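Local coordinates for protein subclass B1 metallo-beta-lactamase (Myroides odoratimimus, PDB 6T5L) that probably hydrolyses the beta-lactam ring of antibiotics, carbapenems among them, as a zinc-dependent subclass B1 metallo-beta-lactamase, at residues Ile197-Trp200 and Ser201-Val204; Ile105-Phe108 and Glu109-Ile113; Lys29-Asn32 and His33-Glu36; Glu76-Asn79 and Phe80-Thr84. One frame throughout, in Å; residues are numbered along the deposited sequence.

Contact 1. Residues Ile197-Trp200 and Ser201-Val204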
loop_
_atom_site.group_PDB
_atom_site.type_symbol
_atom_site.label_atom_id
_atom_site.label_comp_id
_atom_site.label_asym_id
_atom_site.label_seq_id
_atom_site.Cartn_x
_atom_site.Cartn_y
_atom_site.Cartn_z
ATOM N N ILE A 197 -5.846 12.388 -14.812
ATOM C CA ILE A 197 -6.391 11.449 -15.790
ATOM C C ILE A 197 -5.659 11.534 -17.126
ATOM O O ILE A 197 -5.759 10.612 -17.954
ATOM C CB ILE A 197 -7.908 11.661 -15.988
ATOM C CG1 ILE A 197 -8.219 13.107 -16.323
ATOM C CG2 ILE A 197 -8.637 11.200 -14.698
ATOM C CD1 ILE A 197 -9.475 13.226 -17.135
ATOM N N LYS A 198 -4.930 12.617 -17.378
ATOM C CA LYS A 198 -4.211 12.659 -18.652
ATOM C C LYS A 198 -3.013 11.718 -18.611
ATOM O O LYS A 198 -2.625 11.168 -19.645
ATOM C CB LYS A 198 -3.809 14.080 -19.009
ATOM C CG LYS A 198 -5.014 14.986 -19.328
ATOM C CD LYS A 198 -6.229 14.188 -19.861
ATOM C CE LYS A 198 -7.163 14.987 -20.765
ATOM N NZ LYS A 198 -8.611 14.645 -20.537
ATOM N N GLU A 199 -2.486 11.444 -17.425
ATOM C CA GLU A 199 -1.280 10.664 -17.317
ATOM C C GLU A 199 -1.489 9.291 -16.714
ATOM O O GLU A 199 -0.543 8.501 -16.725
ATOM C CB GLU A 199 -0.234 11.418 -16.480
ATOM C CG GLU A 199 0.488 12.553 -17.201
ATOM C CD GLU A 199 1.361 12.081 -18.372
ATOM O OE1 GLU A 199 2.386 11.400 -18.138
ATOM O OE2 GLU A 199 1.014 12.393 -19.532
ATOM N N TRP A 200 -2.649 9.006 -16.103
ATOM C CA TRP A 200 -2.807 7.732 -15.377
ATOM C C TRP A 200 -2.331 6.557 -16.233
ATOM O O TRP A 200 -1.598 5.668 -15.783
ATOM C CB TRP A 200 -4.290 7.519 -15.004
ATOM C CG TRP A 200 -4.552 6.611 -13.863
ATOM C CD1 TRP A 200 -3.912 5.426 -13.598
ATOM C CD2 TRP A 200 -5.543 6.776 -12.826
ATOM N NE1 TRP A 200 -4.389 4.871 -12.429
ATOM C CE2 TRP A 200 -5.408 5.662 -11.941
ATOM C CE3 TRP A 200 -6.523 7.740 -12.559
ATOM C CZ2 TRP A 200 -6.228 5.498 -10.796
ATOM C CZ3 TRP A 200 -7.320 7.593 -11.424
ATOM C CH2 TRP A 200 -7.144 6.489 -10.527
ATOM N N SER A 201 -2.778 6.489 -17.464
ATOM C CA SER A 201 -2.505 5.237 -18.172
ATOM C C SER A 201 -1.033 5.136 -18.600
ATOM O O SER A 201 -0.423 4.049 -18.469
ATOM C CB SER A 201 -3.434 5.087 -19.351
ATOM O OG SER A 201 -2.804 5.699 -20.427
ATOM N N THR A 202 -0.414 6.250 -19.067
ATOM C CA THR A 202 1.013 6.150 -19.380
ATOM C C THR A 202 1.814 5.810 -18.111
ATOM O O THR A 202 2.739 4.974 -18.153
ATOM C CB THR A 202 1.571 7.400 -20.087
ATOM O OG1 THR A 202 2.011 8.362 -19.149
ATOM C CG2 THR A 202 0.584 8.064 -20.960
ATOM N N THR A 203 1.395 6.326 -16.947
ATOM C CA THR A 203 2.051 5.928 -15.699
ATOM C C THR A 203 2.006 4.408 -15.532
ATOM O O THR A 203 3.002 3.785 -15.183
ATOM C CB THR A 203 1.416 6.603 -14.486
ATOM O OG1 THR A 203 1.700 8.003 -14.511
ATOM C CG2 THR A 203 2.015 6.063 -13.192
ATOM N N VAL A 204 0.851 3.785 -15.743
ATOM C CA VAL A 204 0.766 2.346 -15.444
ATOM C C VAL A 204 1.492 1.532 -16.542
ATOM O O VAL A 204 2.046 0.437 -16.264
ATOM C CB VAL A 204 -0.710 1.907 -15.252
ATOM C CG1 VAL A 204 -0.848 0.329 -15.160
ATOM C CG2 VAL A 204 -1.368 2.630 -14.040
HETATM O O HOH W 1 -4.617 8.371 -18.997
#
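E199 and W200 offer their carbonyls to the first turn of helix 200-210. T203 N donates to E199 O at 2.9 Å, a nearly straight bond (168° at the hydrogen), and V204 N donates to W200 O at 3.1 Å. S201 N does not meet I197 O, four residues back, directly; water 1 stands between, accepting from S201 N at 3.0 Å and lying 2.7 Å from I197 O, a bridge from the loop to the helix start. Among the side chains, E199 bends at CG, chi2 -65°, and its OE1 takes a weak bond from T202 OG1 at 3.2 Å. T203 OG1 is engaged with E159 O. The W200 indole sends NE1 to L181 O, while V204 CG2 sits at the ring edge, in its plane, 3.8 Å from W200 CD1; the two side chains run alongside each other. F237 of helix 228-237 stacks on the same indole, and H161, a zinc ligand, also touches it; a zinc ion lies about 8 Å from the W200 side chain. With NE1 bonded, F237 stacked on the ring and V204 at its edge, the rotation of the indole is probably well fixed, which places the helix start beside a zinc ligand.

Contact 2. Residues Ile105-Phe108 and Glu109-Ile113; sequences ITEF and ENHNI
H111 folds its imidazole back over the last turn of helix 105-110 and donates from ND1 to E107 O at 2.8 Å, with 166° at the hydrogen. The carbonyl oxygen lies in the ring plane, at its edge. H111 N reaches the same oxygen from the opposite face of the carbonyl plane at 3.3 Å, so one acceptor is gripped by both the backbone and the side chain of a single residue.

The other backbone bonds carry the helix on and then end it. E109 N and N110 N donate to I105 O and T106 O in the ordinary helical way, after which N112, at positive phi (47°), serves as the C-prime residue of a Schellman motif: I113 N turns back to F108 O at 3.2 Å and N112 N to E109 O at 2.9 Å.

Apolar contact follows from that reversal. I113 CD1 comes to 3.4 Å from F108 CD2, one ortho carbon of the ring, and L92 of strand 88-93 borders the F108 side chain as well. On another flank E109 CG passes I105 CG1 at 3.9 Å, and the chain, extended beyond CG, delivers OE2 to N134 N.

Carboxylate and imidazole also meet: E107 OE2 lies 3.1 Å from H111 CE1, the planes 61° apart. The bond to E107 O puts a proton on ND1, and the carboxylate beside CE1 would probably stabilise positive charge on the ring.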
loop_
_atom_site.group_PDB
_atom_site.type_symbol
_atom_site.label_atom_id
_atom_site.label_comp_id
_atom_site.label_asym_id
_atom_site.label_seq_id
_atom_site.Cartn_x
_atom_site.Cartn_y
_atom_site.Cartn_z
ATOM N N ILE A 105 -1.811 6.187 11.202
ATOM C CA ILE A 105 -0.423 6.576 11.371
ATOM C C ILE A 105 -0.066 6.764 12.850
ATOM O O ILE A 105 1.016 6.351 13.289
ATOM C CB ILE A 105 -0.108 7.816 10.537
ATOM C CG1 ILE A 105 1.387 8.212 10.641
ATOM C CG2 ILE A 105 -0.906 9.052 11.039
ATOM C CD1 ILE A 105 2.385 7.220 10.043
ATOM N N THR A 106 -0.955 7.370 13.637
ATOM C CA THR A 106 -0.661 7.602 15.068
ATOM C C THR A 106 -0.321 6.293 15.777
ATOM O O THR A 106 0.565 6.233 16.644
ATOM C CB THR A 106 -1.854 8.272 15.758
ATOM O OG1 THR A 106 -2.114 9.597 15.208
ATOM C CG2 THR A 106 -1.596 8.414 17.282
ATOM N N GLU A 107 -1.017 5.222 15.428
ATOM C CA GLU A 107 -0.806 3.988 16.153
ATOM C C GLU A 107 0.558 3.400 15.811
ATOM O O GLU A 107 1.260 2.872 16.682
ATOM C CB GLU A 107 -1.968 3.055 15.837
ATOM C CG GLU A 107 -2.053 1.895 16.686
ATOM C CD GLU A 107 -2.324 2.234 18.141
ATOM O OE1 GLU A 107 -3.333 2.844 18.474
ATOM O OE2 GLU A 107 -1.454 1.891 18.935
ATOM N N PHE A 108 0.969 3.539 14.551
ATOM C CA PHE A 108 2.302 3.099 14.133
ATOM C C PHE A 108 3.371 3.955 14.790
ATOM O O PHE A 108 4.392 3.440 15.303
ATOM C CB PHE A 108 2.462 3.171 12.602
ATOM C CG PHE A 108 1.860 2.001 11.876
ATOM C CD1 PHE A 108 0.494 1.926 11.712
ATOM C CD2 PHE A 108 2.667 0.966 11.322
ATOM C CE1 PHE A 108 -0.088 0.834 11.064
ATOM C CE2 PHE A 108 2.046 -0.149 10.672
ATOM C CZ PHE A 108 0.721 -0.207 10.544
ATOM N N GLU A 109 3.162 5.262 14.799
ATOM C CA GLU A 109 4.165 6.142 15.417
ATOM C C GLU A 109 4.320 5.840 16.922
ATOM O O GLU A 109 5.437 5.898 17.469
ATOM C CB GLU A 109 3.794 7.605 15.174
ATOM C CG GLU A 109 3.836 8.012 13.713
ATOM C CD GLU A 109 3.628 9.513 13.514
ATOM O OE1 GLU A 109 2.635 10.026 14.041
ATOM O OE2 GLU A 109 4.443 10.178 12.830
ATOM N N ASN A 110 3.231 5.437 17.579
ATOM C CA ASN A 110 3.270 5.130 18.998
ATOM C C ASN A 110 3.962 3.823 19.294
ATOM O O ASN A 110 4.375 3.610 20.440
ATOM C CB ASN A 110 1.878 5.084 19.577
ATOM C CG ASN A 110 1.301 6.484 19.797
ATOM O OD1 ASN A 110 1.980 7.487 19.560
ATOM N ND2 ASN A 110 0.037 6.555 20.164
ATOM N N HIS A 111 4.115 2.959 18.303
ATOM C CA HIS A 111 4.983 1.810 18.459
ATOM C C HIS A 111 6.385 2.087 17.917
ATOM O O HIS A 111 7.144 1.147 17.710
ATOM C CB HIS A 111 4.369 0.581 17.779
ATOM C CG HIS A 111 3.133 0.074 18.464
ATOM N ND1 HIS A 111 1.932 0.745 18.419
ATOM C CD2 HIS A 111 2.916 -1.029 19.226
ATOM C CE1 HIS A 111 1.036 0.102 19.150
ATOM N NE2 HIS A 111 1.604 -0.989 19.638
ATOM N N ASN A 112 6.735 3.349 17.672
ATOM C CA ASN A 112 8.019 3.715 17.088
ATOM C C ASN A 112 8.397 2.877 15.861
ATOM O O ASN A 112 9.533 2.434 15.716
ATOM C CB ASN A 112 9.079 3.635 18.153
ATOM C CG ASN A 112 8.685 4.433 19.388
ATOM O OD1 ASN A 112 8.587 5.629 19.293
ATOM N ND2 ASN A 112 8.439 3.773 20.526
ATOM N N ILE A 113 7.443 2.720 14.938
ATOM C CA ILE A 113 7.710 2.160 13.612
ATOM C C ILE A 113 8.141 3.283 12.688
ATOM O O ILE A 113 7.385 4.229 12.450
ATOM C CB ILE A 113 6.479 1.447 13.051
ATOM C CG1 ILE A 113 6.125 0.236 13.959
ATOM C CG2 ILE A 113 6.731 0.953 11.634
ATOM C CD1 ILE A 113 4.677 -0.224 13.805
#

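Contact 3. Residues Lys29-Asn32 and His33-Glu36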
loop_
_atom_site.group_PDB
_atom_site.type_symbol
_atom_site.label_atom_id
_atom_site.label_comp_id
_atom_site.label_asym_id
_atom_site.label_seq_id
_atom_site.Cartn_x
_atom_site.Cartn_y
_atom_site.Cartn_z
ATOM N N LYS A 29 -2.793 -14.455 3.643
ATOM C CA LYS A 29 -1.464 -14.906 3.290
ATOM C C LYS A 29 -1.457 -15.327 1.822
ATOM O O LYS A 29 -2.159 -16.262 1.444
ATOM C CB LYS A 29 -1.049 -16.071 4.195
ATOM C CG LYS A 29 0.394 -16.560 3.852
ATOM C CD LYS A 29 0.976 -17.535 4.878
ATOM C CE LYS A 29 2.379 -17.855 4.450
ATOM N NZ LYS A 29 3.080 -18.700 5.445
ATOM N N LEU A 30 -0.680 -14.637 0.990
ATOM C CA LEU A 30 -0.614 -14.953 -0.445
ATOM C C LEU A 30 0.613 -15.768 -0.844
ATOM O O LEU A 30 0.565 -16.480 -1.845
ATOM C CB LEU A 30 -0.607 -13.637 -1.272
ATOM C CG LEU A 30 -1.692 -12.608 -0.953
ATOM C CD1 LEU A 30 -1.695 -11.491 -1.999
ATOM C CD2 LEU A 30 -3.032 -13.363 -0.887
ATOM N N SER A 31 1.717 -15.643 -0.125
ATOM C CA SER A 31 2.935 -16.437 -0.351
ATOM C C SER A 31 3.627 -16.583 1.010
ATOM O O SER A 31 3.105 -16.126 2.038
ATOM C CB SER A 31 3.891 -15.741 -1.334
ATOM O OG SER A 31 4.487 -14.554 -0.671
ATOM N N ASN A 32 4.869 -17.072 0.986
ATOM C CA ASN A 32 5.646 -17.170 2.211
ATOM C C ASN A 32 6.055 -15.783 2.728
ATOM O O ASN A 32 6.206 -15.608 3.934
ATOM C CB ASN A 32 6.861 -18.087 1.983
ATOM C CG ASN A 32 6.440 -19.549 1.660
ATOM O OD1 ASN A 32 5.444 -20.053 2.201
ATOM N ND2 ASN A 32 7.194 -20.218 0.799
ATOM N N HIS A 33 6.182 -14.778 1.869
ATOM C CA HIS A 33 6.593 -13.465 2.330
ATOM C C HIS A 33 5.526 -12.392 2.214
ATOM O O HIS A 33 5.770 -11.252 2.629
ATOM C CB HIS A 33 7.818 -12.985 1.547
ATOM C CG HIS A 33 8.943 -13.956 1.559
ATOM N ND1 HIS A 33 9.696 -14.216 2.681
ATOM C CD2 HIS A 33 9.427 -14.764 0.585
ATOM C CE1 HIS A 33 10.598 -15.143 2.399
ATOM N NE2 HIS A 33 10.463 -15.481 1.134
ATOM N N ILE A 34 4.384 -12.687 1.613
ATOM C CA ILE A 34 3.502 -11.623 1.177
ATOM C C ILE A 34 2.114 -11.866 1.731
ATOM O O ILE A 34 1.450 -12.818 1.342
ATOM C CB ILE A 34 3.438 -11.501 -0.359
ATOM C CG1 ILE A 34 4.744 -11.018 -0.931
ATOM C CG2 ILE A 34 2.240 -10.605 -0.758
ATOM C CD1 ILE A 34 5.114 -9.637 -0.600
ATOM N N TYR A 35 1.647 -10.928 2.508
ATOM C CA TYR A 35 0.349 -10.919 3.143
ATOM C C TYR A 35 -0.343 -9.638 2.681
ATOM O O TYR A 35 0.323 -8.631 2.434
ATOM C CB TYR A 35 0.505 -10.919 4.687
ATOM C CG TYR A 35 1.158 -12.168 5.311
ATOM C CD1 TYR A 35 2.498 -12.386 5.208
ATOM C CD2 TYR A 35 0.418 -13.050 6.075
ATOM C CE1 TYR A 35 3.091 -13.477 5.755
ATOM C CE2 TYR A 35 1.010 -14.190 6.655
ATOM C CZ TYR A 35 2.350 -14.389 6.490
ATOM O OH TYR A 35 2.990 -15.476 7.051
ATOM N N GLU A 36 -1.654 -9.709 2.507
ATOM C CA GLU A 36 -2.525 -8.597 2.166
ATOM C C GLU A 36 -3.372 -8.269 3.404
ATOM O O GLU A 36 -3.926 -9.182 4.059
ATOM C CB GLU A 36 -3.418 -8.987 0.984
ATOM C CG GLU A 36 -4.437 -7.931 0.573
ATOM C CD GLU A 36 -5.551 -8.389 -0.347
ATOM O OE1 GLU A 36 -5.856 -7.558 -1.225
ATOM O OE2 GLU A 36 -6.168 -9.494 -0.204
HETATM O O HOH W 2 5.025 -16.687 6.182
#
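K29 lays its side chain along the Y35 ring, the two running side by side and pointing the same way. CG stands over the ring face, 4.1 Å from the centroid and 26° off the normal, a CH-pi contact. The chain is extended from first torsion to last, with CG opposite the backbone N (chi1 -179°), which carries CD and CE on to the phenol end, CE 3.6 Å from Y35 OH.

Behind this lies the close-packed backbone of the turn. I34 O accepts twice, from L30 N at 2.8 Å, nearly in line with the carbonyl, and from S31 N at 3.2 Å, in the carbonyl plane on a lone pair. K29 and Y35 form an antiparallel non-hydrogen-bonded pair where strands 25-29 and 34-41, neighbours in the six-stranded mixed sheet, are joined by a hairpin. L30 faces the turn's other strand, its CB 4.2 Å from I34 CG2, and its side chain touches I216 and I218 of strand 216-219. E36 is held by N28, and H33 ND1 by L57 O.

The outer end is looser and wet. Water 2 accepts from K29 NZ at 2.9 Å, donates to N32 O and lies 2.5 Å from Y35 OH, joining ammonium, phenol and turn carbonyl through a single molecule. N32, exposed, directs its amide away from the strand that follows.

Contact 4. Residues Glu76-Asn79 and Phe80-Thr84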
loop_
_atom_site.group_PDB
_atom_site.type_symbol
_atom_site.label_atom_id
_atom_site.label_comp_id
_atom_site.label_asym_id
_atom_site.label_seq_id
_atom_site.Cartn_x
_atom_site.Cartn_y
_atom_site.Cartn_z
ATOM N N GLU A 76 -4.807 -3.721 15.665
ATOM C CA GLU A 76 -4.992 -5.152 15.416
ATOM C C GLU A 76 -3.889 -5.701 14.520
ATOM O O GLU A 76 -3.375 -6.783 14.773
ATOM C CB GLU A 76 -6.356 -5.485 14.804
ATOM C CG GLU A 76 -7.544 -5.216 15.759
ATOM C CD GLU A 76 -8.900 -5.731 15.250
ATOM O OE1 GLU A 76 -8.953 -6.734 14.495
ATOM O OE2 GLU A 76 -9.923 -5.074 15.590
ATOM N N LEU A 77 -3.485 -4.965 13.489
ATOM C CA LEU A 77 -2.423 -5.450 12.593
ATOM C C LEU A 77 -1.067 -5.561 13.312
ATOM O O LEU A 77 -0.372 -6.589 13.213
ATOM C CB LEU A 77 -2.312 -4.515 11.403
ATOM C CG LEU A 77 -1.168 -4.782 10.427
ATOM C CD1 LEU A 77 -1.270 -6.170 9.902
ATOM C CD2 LEU A 77 -1.210 -3.867 9.280
ATOM N N ILE A 78 -0.689 -4.527 14.054
ATOM C CA ILE A 78 0.596 -4.527 14.784
ATOM C C ILE A 78 0.646 -5.669 15.798
ATOM O O ILE A 78 1.618 -6.434 15.851
ATOM C CB ILE A 78 0.812 -3.159 15.459
ATOM C CG1 ILE A 78 0.996 -2.082 14.378
ATOM C CG2 ILE A 78 2.007 -3.224 16.424
ATOM C CD1 ILE A 78 0.822 -0.617 14.852
ATOM N N ASN A 79 -0.428 -5.840 16.573
ATOM C CA ASN A 79 -0.492 -6.939 17.531
ATOM C C ASN A 79 -0.463 -8.276 16.809
ATOM O O ASN A 79 0.194 -9.217 17.262
ATOM C CB ASN A 79 -1.749 -6.794 18.393
ATOM C CG ASN A 79 -1.589 -5.721 19.526
ATOM O OD1 ASN A 79 -0.471 -5.321 19.882
ATOM N ND2 ASN A 79 -2.699 -5.268 20.056
ATOM N N PHE A 80 -1.124 -8.383 15.647
ATOM C CA PHE A 80 -1.002 -9.637 14.902
ATOM C C PHE A 80 0.447 -9.916 14.498
ATOM O O PHE A 80 0.934 -11.052 14.575
ATOM C CB PHE A 80 -1.882 -9.608 13.667
ATOM C CG PHE A 80 -1.591 -10.722 12.671
ATOM C CD1 PHE A 80 -2.172 -11.963 12.805
ATOM C CD2 PHE A 80 -0.755 -10.501 11.598
ATOM C CE1 PHE A 80 -1.937 -12.979 11.868
ATOM C CE2 PHE A 80 -0.503 -11.511 10.648
ATOM C CZ PHE A 80 -1.086 -12.751 10.789
ATOM N N VAL A 81 1.139 -8.901 14.011
ATOM C CA VAL A 81 2.517 -9.141 13.605
ATOM C C VAL A 81 3.348 -9.582 14.803
ATOM O O VAL A 81 4.101 -10.563 14.728
ATOM C CB VAL A 81 3.116 -7.892 12.928
ATOM C CG1 VAL A 81 4.607 -8.105 12.718
ATOM C CG2 VAL A 81 2.391 -7.603 11.606
ATOM N N THR A 82 3.169 -8.912 15.949
ATOM C CA THR A 82 4.000 -9.187 17.111
ATOM C C THR A 82 3.714 -10.566 17.650
ATOM O O THR A 82 4.629 -11.369 17.848
ATOM C CB THR A 82 3.761 -8.139 18.179
ATOM O OG1 THR A 82 4.197 -6.890 17.678
ATOM C CG2 THR A 82 4.491 -8.484 19.521
ATOM N N ASN A 83 2.439 -10.860 17.897
ATOM C CA ASN A 83 2.088 -12.078 18.607
ATOM C C ASN A 83 1.875 -13.291 17.728
ATOM O O ASN A 83 2.011 -14.409 18.226
ATOM C CB ASN A 83 0.812 -11.874 19.401
ATOM C CG ASN A 83 0.950 -10.750 20.418
ATOM O OD1 ASN A 83 1.976 -10.615 21.064
ATOM N ND2 ASN A 83 -0.060 -9.919 20.510
ATOM N N THR A 84 1.520 -13.120 16.464
ATOM C CA THR A 84 1.283 -14.269 15.603
ATOM C C THR A 84 2.402 -14.498 14.584
ATOM O O THR A 84 2.822 -15.636 14.421
ATOM C CB THR A 84 -0.082 -14.135 14.916
ATOM O OG1 THR A 84 -1.111 -13.960 15.920
ATOM C CG2 THR A 84 -0.382 -15.413 14.079
HETATM O O HOH W 3 2.527 -5.640 19.673
#
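V81 sits one turn along from L77, and their side chains meet on the inner face of the helix, V81 CG2 4.3 Å from L77 CD1. The same pair is tied by V81 N to L77 O at 2.9 Å.

T82 is the side chain to follow. Its CB lies 3.6 Å from I78 O. From there OG1 swings beside the backbone N, chi1 -65°, which brings it back along the helix to 3.2 Å from I78 O. That oxygen also takes the backbone bond of the turn, from T82 N at 2.9 Å. Beyond, OG1 meets water 3 at 2.9 Å, and the water donates to N79 OD1, so a solvent bridge spans the outer face of one turn.

This is helix 71-83 of the beta-alpha-beta unit made with strands 61-65 and 88-93, and its inner face covers the six-stranded sheet: L77 and V81 rest on L55, I78 and V81 on I89. F80, with L77 O at its ring edge, reaches I27 and meets the Y20 ring, the planes about 65° apart. E76 divides its carboxylate between Y20 OH and N24 ND2. Near the C-terminal end, N83 N still donates to N79 O at 2.9 Å, and T84 N to F80 O, while N83 ND2 comes back to 4.1 Å from N79 CB.

Overall arrangement
From the N terminus, contact 3 comes first, turning the chain between strands 25-29 and 34-41. Contact 4 follows on helix 71-83, the crossover between strands 61-65 and 88-93, and contact 2 ends the short helix 105-110. Contact 1 starts helix 200-210 late in the chain. All four are local and in series, so none nests within or crosses another. Contacts 4 and 2 touch directly: I78 CG2 meets H111 CD2 at 3.7 Å, and I78 also packs on F108 and I113, joining the two helices. Contact 1 lies across the chain's centre from both, its centre about 33 Å from that of contact 2. Contacts 3 and 4 approach to about 5 Å at nearest atoms without touching.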